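Local coordinates for MOG1 protein (Saccharomyces cerevisiae, PDB 1JHS), which interacts with the Ran GTPase Gsp1 and takes part in nuclear protein import and poly(A)+ mRNA export, at residues A[7-10]-A[11-15]. The protein carries 1 engineered substitution. Numbering follows the deposited sequence.
Sequences ELYG and GAITT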
loop_
_atom_site.group_PDB
_atom_site.type_symbol
_atom_site.label_atom_id
_atom_site.label_comp_id
_atom_site.label_asym_id
_atom_site.label_seq_id
_atom_site.Cartn_x
_atom_site.Cartn_y
_atom_site.Cartn_z
ATOM N N GLU A 7 -15.302 -5.609 -3.918
ATOM C CA GLU A 7 -15.009 -6.847 -4.617
ATOM C C GLU A 7 -13.894 -6.584 -5.610
ATOM O O GLU A 7 -13.953 -5.620 -6.377
ATOM C CB GLU A 7 -16.226 -7.345 -5.387
ATOM C CG GLU A 7 -17.281 -7.966 -4.515
ATOM C CD GLU A 7 -18.332 -8.694 -5.333
ATOM O OE1 GLU A 7 -18.292 -8.641 -6.594
ATOM O OE2 GLU A 7 -19.197 -9.325 -4.717
ATOM N N LEU A 8 -12.873 -7.435 -5.590
ATOM C CA LEU A 8 -11.764 -7.276 -6.509
ATOM C C LEU A 8 -11.715 -8.451 -7.480
ATOM O O LEU A 8 -12.233 -9.525 -7.192
ATOM C CB LEU A 8 -10.431 -7.236 -5.750
ATOM C CG LEU A 8 -10.256 -6.253 -4.595
ATOM C CD1 LEU A 8 -8.783 -6.275 -4.191
ATOM C CD2 LEU A 8 -10.651 -4.853 -5.006
ATOM N N TYR A 9 -11.070 -8.236 -8.620
ATOM C CA TYR A 9 -10.902 -9.295 -9.605
ATOM C C TYR A 9 -12.205 -10.052 -9.916
ATOM O O TYR A 9 -12.286 -11.289 -9.790
ATOM C CB TYR A 9 -9.825 -10.268 -9.107
ATOM C CG TYR A 9 -8.520 -9.583 -8.741
ATOM C CD1 TYR A 9 -8.163 -9.373 -7.403
ATOM C CD2 TYR A 9 -7.658 -9.096 -9.732
ATOM C CE1 TYR A 9 -6.990 -8.698 -7.064
ATOM C CE2 TYR A 9 -6.485 -8.428 -9.406
ATOM C CZ TYR A 9 -6.148 -8.226 -8.066
ATOM O OH TYR A 9 -4.971 -7.559 -7.750
ATOM N N GLY A 10 -13.225 -9.308 -10.320
ATOM C CA GLY A 10 -14.490 -9.944 -10.653
ATOM C C GLY A 10 -15.262 -10.533 -9.490
ATOM O O GLY A 10 -16.298 -11.174 -9.698
ATOM N N GLY A 11 -14.777 -10.326 -8.267
ATOM C CA GLY A 11 -15.463 -10.858 -7.101
ATOM C C GLY A 11 -14.746 -12.037 -6.472
ATOM O O GLY A 11 -15.246 -12.641 -5.524
ATOM N N ALA A 12 -13.569 -12.367 -6.987
ATOM C CA ALA A 12 -12.802 -13.485 -6.456
ATOM C C ALA A 12 -12.145 -13.132 -5.114
ATOM O O ALA A 12 -11.804 -14.014 -4.331
ATOM C CB ALA A 12 -11.730 -13.888 -7.454
ATOM N N ILE A 13 -11.969 -11.842 -4.858
ATOM C CA ILE A 13 -11.333 -11.409 -3.615
ATOM C C ILE A 13 -12.091 -10.219 -3.043
ATOM O O ILE A 13 -12.675 -9.448 -3.802
ATOM C CB ILE A 13 -9.872 -10.965 -3.906
ATOM C CG1 ILE A 13 -8.994 -12.191 -4.157
ATOM C CG2 ILE A 13 -9.303 -10.143 -2.743
ATOM C CD1 ILE A 13 -7.636 -11.829 -4.694
ATOM N N THR A 14 -12.114 -10.082 -1.717
ATOM C CA THR A 14 -12.738 -8.917 -1.108
ATOM C C THR A 14 -11.767 -8.331 -0.079
ATOM O O THR A 14 -10.900 -9.029 0.455
ATOM C CB THR A 14 -14.104 -9.236 -0.387
ATOM O OG1 THR A 14 -13.892 -10.170 0.682
ATOM C CG2 THR A 14 -15.110 -9.820 -1.380
ATOM N N THR A 15 -11.882 -7.026 0.143
ATOM C CA THR A 15 -11.092 -6.339 1.156
ATOM C C THR A 15 -11.892 -5.065 1.378
ATOM O O THR A 15 -13.085 -5.024 1.029
ATOM C CB THR A 15 -9.627 -6.056 0.689
ATOM O OG1 THR A 15 -8.902 -5.428 1.762
ATOM C CG2 THR A 15 -9.599 -5.165 -0.545
HETATM O O HOH W 1 -17.547 -11.994 -4.022
#
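Leu-8 and Ile-13 form the last hydrogen-bonded pair before the chain turns, and their side chains share the tightly packed face. Leu-8 N donates an almost straight bond to Ile-13 O (2.7 Å, 173° at the hydrogen). Leu-8 CD1 meets Thr-15 CG2 at 3.9 Å, the two side chains crossing at a slant. With CG1 anti to the carbonyl carbon (chi1 -74°) and the chain extended beyond it, Ile-13 runs alongside Tyr-9 and brings Ile-13 CD1 to 3.7 Å from Tyr-9 CD1. This face turns toward Ala-35 and Val-59, and Tyr-9 OH bonds to Thr-33 O. The whole forms a beta hairpin joining strands 4-8 and 13-17, with a classic beta bulge in which Ala-12 and Ile-13 both oppose Leu-8. Leu-8 O is gripped from opposite faces of its carbonyl plane, by Gly-11 N at 2.9 Å and by Ile-13 N at 3.3 Å; Ala-12 N donates a hydrogen bond to Tyr-9 O. Gly-10 and Gly-11 carry the chain round with positive phi. The other face is looser: the extended chain of Glu-7 lays OE1 3.6 Å from Gly-11 CA, and a water bonded to Gly-11 O bridges weakly to Glu-7 OE2.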